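Local atomic coordinates of acetyltransferase (Escherichia coli, PDB entry 7BYY), a protein that acetylates aminoacyl-tRNAs, probably including glycyl-tRNA, using acetyl-CoA, as a GNAT-family toxin of a toxin-antitoxin system. Residues A[23-31]-A[60-70]. The protein carries 1 engineered substitution. Residues are numbered along the deposited sequence; the frame is centred on the assembly and turned at random.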
loop_
_atom_site.group_PDB
_atom_site.type_symbol
_atom_site.label_atom_id
_atom_site.label_comp_id
_atom_site.label_asym_id
_atom_site.label_seq_id
_atom_site.Cartn_x
_atom_site.Cartn_y
_atom_site.Cartn_z
ATOM N N THR A 23 20.916 -6.827 14.238
ATOM C CA THR A 23 21.900 -7.309 13.272
ATOM C C THR A 23 22.093 -8.801 13.494
ATOM O O THR A 23 22.663 -9.211 14.510
ATOM C CB THR A 23 23.230 -6.567 13.409
ATOM O OG1 THR A 23 22.990 -5.158 13.490
ATOM C CG2 THR A 23 24.121 -6.857 12.213
ATOM N N TYR A 24 21.629 -9.610 12.544
ATOM C CA TYR A 24 21.743 -11.055 12.647
ATOM C C TYR A 24 23.127 -11.524 12.207
ATOM O O TYR A 24 23.817 -10.835 11.449
ATOM C CB TYR A 24 20.669 -11.726 11.794
ATOM C CG TYR A 24 19.260 -11.438 12.250
ATOM C CD1 TYR A 24 18.673 -12.181 13.266
ATOM C CD2 TYR A 24 18.515 -10.418 11.667
ATOM C CE1 TYR A 24 17.380 -11.918 13.690
ATOM C CE2 TYR A 24 17.219 -10.149 12.081
ATOM C CZ TYR A 24 16.658 -10.904 13.095
ATOM O OH TYR A 24 15.373 -10.642 13.515
ATOM N N PRO A 25 23.566 -12.691 12.685
ATOM C CA PRO A 25 24.794 -13.287 12.145
ATOM C C PRO A 25 24.679 -13.497 10.643
ATOM O O PRO A 25 23.654 -13.962 10.138
ATOM C CB PRO A 25 24.901 -14.622 12.892
ATOM C CG PRO A 25 24.134 -14.422 14.142
ATOM C CD PRO A 25 23.017 -13.473 13.806
ATOM N N GLY A 26 25.744 -13.140 9.928
ATOM C CA GLY A 26 25.764 -13.223 8.485
ATOM C C GLY A 26 25.189 -12.023 7.766
ATOM O O GLY A 26 25.355 -11.918 6.546
ATOM N N GLN A 27 24.528 -11.107 8.476
ATOM C CA GLN A 27 23.930 -9.949 7.820
ATOM C C GLN A 27 24.994 -8.996 7.283
ATOM O O GLN A 27 24.811 -8.391 6.220
ATOM C CB GLN A 27 22.999 -9.228 8.795
ATOM C CG GLN A 27 22.369 -7.967 8.243
ATOM C CD GLN A 27 21.323 -7.386 9.174
ATOM O OE1 GLN A 27 20.849 -8.058 10.093
ATOM N NE2 GLN A 27 20.949 -6.132 8.935
ATOM N N LYS A 28 26.115 -8.855 7.997
ATOM C CA LYS A 28 27.159 -7.920 7.583
ATOM C C LYS A 28 27.884 -8.367 6.320
ATOM O O LYS A 28 28.576 -7.552 5.700
ATOM C CB LYS A 28 28.175 -7.723 8.708
ATOM C CG LYS A 28 27.759 -6.702 9.747
ATOM C CD LYS A 28 28.703 -6.711 10.939
ATOM C CE LYS A 28 30.137 -6.425 10.521
ATOM N NZ LYS A 28 31.071 -6.467 11.681
ATOM N N GLN A 29 27.784 -9.644 5.950
ATOM C CA GLN A 29 28.348 -10.117 4.691
ATOM C C GLN A 29 27.277 -10.668 3.755
ATOM O O GLN A 29 27.093 -10.127 2.661
ATOM C CB GLN A 29 29.446 -11.147 4.984
ATOM C CG GLN A 29 30.285 -10.768 6.207
ATOM C CD GLN A 29 31.707 -11.284 6.141
ATOM O OE1 GLN A 29 32.663 -10.504 6.138
ATOM N NE2 GLN A 29 31.858 -12.605 6.094
ATOM N N PHE A 30 26.526 -11.687 4.166
ATOM C CA PHE A 30 25.355 -12.171 3.427
ATOM C C PHE A 30 25.665 -12.400 1.942
ATOM O O PHE A 30 25.189 -11.694 1.055
ATOM C CB PHE A 30 24.179 -11.204 3.595
ATOM C CG PHE A 30 22.872 -11.765 3.116
ATOM C CD1 PHE A 30 22.202 -12.725 3.856
ATOM C CD2 PHE A 30 22.318 -11.341 1.923
ATOM C CE1 PHE A 30 21.003 -13.244 3.413
ATOM C CE2 PHE A 30 21.122 -11.857 1.475
ATOM C CZ PHE A 30 20.462 -12.808 2.221
ATOM N N ASP A 31 26.500 -13.402 1.691
ATOM C CA ASP A 31 26.774 -13.809 0.316
ATOM C C ASP A 31 25.567 -14.556 -0.241
ATOM O O ASP A 31 25.272 -15.679 0.183
ATOM C CB ASP A 31 28.028 -14.676 0.260
ATOM C CG ASP A 31 28.495 -14.923 -1.158
ATOM O OD1 ASP A 31 27.932 -14.304 -2.086
ATOM O OD2 ASP A 31 29.428 -15.731 -1.347
ATOM N N ILE A 60 15.284 -16.285 9.544
ATOM C CA ILE A 60 16.298 -16.468 10.574
ATOM C C ILE A 60 16.319 -17.932 10.988
ATOM O O ILE A 60 15.267 -18.575 11.091
ATOM C CB ILE A 60 16.029 -15.555 11.786
ATOM C CG1 ILE A 60 15.832 -14.106 11.326
ATOM C CG2 ILE A 60 17.159 -15.656 12.803
ATOM C CD1 ILE A 60 16.979 -13.562 10.498
ATOM N N ASP A 61 17.520 -18.462 11.204
ATOM C CA ASP A 61 17.670 -19.794 11.779
ATOM C C ASP A 61 17.434 -19.706 13.279
ATOM O O ASP A 61 18.093 -18.922 13.969
ATOM C CB ASP A 61 19.058 -20.356 11.479
ATOM C CG ASP A 61 19.223 -21.786 11.959
ATOM O OD1 ASP A 61 18.535 -22.675 11.416
ATOM O OD2 ASP A 61 20.039 -22.022 12.877
ATOM N N ARG A 62 16.489 -20.498 13.788
ATOM C CA ARG A 62 16.167 -20.422 15.209
ATOM C C ARG A 62 17.352 -20.826 16.075
ATOM O O ARG A 62 17.547 -20.269 17.161
ATOM C CB ARG A 62 14.953 -21.299 15.520
ATOM C CG ARG A 62 14.509 -21.257 16.973
ATOM C CD ARG A 62 13.529 -22.376 17.272
ATOM N NE ARG A 62 13.988 -23.654 16.733
ATOM C CZ ARG A 62 14.856 -24.455 17.342
ATOM N NH1 ARG A 62 15.217 -25.599 16.771
ATOM N NH2 ARG A 62 15.362 -24.118 18.521
ATOM N N GLN A 63 18.167 -21.771 15.606
ATOM C CA GLN A 63 19.277 -22.264 16.411
ATOM C C GLN A 63 20.433 -21.271 16.436
ATOM O O GLN A 63 20.863 -20.826 17.506
ATOM C CB GLN A 63 19.743 -23.623 15.878
ATOM C CG GLN A 63 20.763 -24.318 16.763
ATOM C CD GLN A 63 20.233 -24.584 18.159
ATOM O OE1 GLN A 63 19.110 -25.064 18.329
ATOM N NE2 GLN A 63 21.038 -24.265 19.168
ATOM N N SER A 64 20.945 -20.906 15.261
ATOM C CA SER A 64 22.145 -20.087 15.162
ATOM C C SER A 64 21.866 -18.598 15.008
ATOM O O SER A 64 22.765 -17.788 15.261
ATOM C CB SER A 64 23.002 -20.553 13.980
ATOM O OG SER A 64 22.428 -20.141 12.751
ATOM N N GLY A 65 20.659 -18.215 14.593
ATOM C CA GLY A 65 20.337 -16.820 14.381
ATOM C C GLY A 65 20.763 -16.256 13.045
ATOM O O GLY A 65 20.529 -15.067 12.794
ATOM N N GLU A 66 21.358 -17.071 12.175
ATOM C CA GLU A 66 21.926 -16.581 10.926
ATOM C C GLU A 66 20.842 -16.096 9.967
ATOM O O GLU A 66 19.718 -16.608 9.942
ATOM C CB GLU A 66 22.755 -17.676 10.252
ATOM C CG GLU A 66 24.148 -17.864 10.832
ATOM C CD GLU A 66 25.151 -18.335 9.792
ATOM O OE1 GLU A 66 24.782 -18.394 8.599
ATOM O OE2 GLU A 66 26.309 -18.639 10.162
ATOM N N LEU A 67 21.201 -15.098 9.165
ATOM C CA LEU A 67 20.288 -14.518 8.183
ATOM C C LEU A 67 20.278 -15.419 6.956
ATOM O O LEU A 67 21.223 -15.424 6.163
ATOM C CB LEU A 67 20.712 -13.096 7.833
ATOM C CG LEU A 67 19.822 -12.348 6.835
ATOM C CD1 LEU A 67 18.377 -12.324 7.312
ATOM C CD2 LEU A 67 20.339 -10.937 6.603
ATOM N N ILE A 68 19.203 -16.190 6.798
ATOM C CA ILE A 68 19.108 -17.117 5.676
ATOM C C ILE A 68 18.666 -16.387 4.415
ATOM O O ILE A 68 19.268 -16.538 3.345
ATOM C CB ILE A 68 18.158 -18.276 6.025
ATOM C CG1 ILE A 68 18.780 -19.155 7.112
ATOM C CG2 ILE A 68 17.832 -19.096 4.783
ATOM C CD1 ILE A 68 17.766 -19.824 8.016
ATOM N N GLY A 69 17.613 -15.583 4.520
ATOM C CA GLY A 69 17.124 -14.840 3.376
ATOM C C GLY A 69 16.558 -13.499 3.789
ATOM O O GLY A 69 16.244 -13.260 4.960
ATOM N N ILE A 70 16.434 -12.617 2.799
ATOM C CA ILE A 70 15.864 -11.293 2.992
ATOM C C ILE A 70 14.863 -11.034 1.875
ATOM O O ILE A 70 14.895 -11.666 0.816
ATOM C CB ILE A 70 16.941 -10.185 3.023
ATOM C CG1 ILE A 70 16.464 -8.994 3.856
ATOM C CG2 ILE A 70 17.299 -9.744 1.610
ATOM C CD1 ILE A 70 16.314 -9.302 5.322
#
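Y24 and I60 illustrate how a loop without regular structure can be held on a β-hairpin largely by apolar contacts. The CD1 methyl of I60 sits 3.4 Å from the centroid of the Y24 ring and only 5° off its normal, a CH-π contact over the face, while I60 CG1 lies over the same face, nearer Y24 CE1 and CZ. A second apolar cluster forms round L67. With its CG anti to the backbone N (chi1 -179°), the leucine brings CG to 3.7 Å from F30 CE1, and its CD2 methyl packs on Q27 CB. The F30 and L67 side chains cross at about a right angle, and the F30 ring turns its edge to L67 O.

Polar contacts between the segments are few. L67 N donates to P25 O at 2.9 Å, and E66 CA adds a CA-H...O contact to that oxygen. A type II turn from Y24 to Q27 presents P25 O; Q27 OE1 accepts from Y24 N at 3.0 Å, while Q27 NE2 is hydrogen-bonded to the Y18 hydroxyl. In the hairpin connection, S64 N donates to D61 OD2, an Asx motif, and S64 OG adds a second bond from the opposite face. E66 OE1 forms a salt bridge with K108, outside both segments. A single backbone hydrogen bond thus ties the segments, and largely apolar side chains seat the loop before helix 35-50 against the hairpin of strands 55-61 and 67-79 in the GNAT sheet.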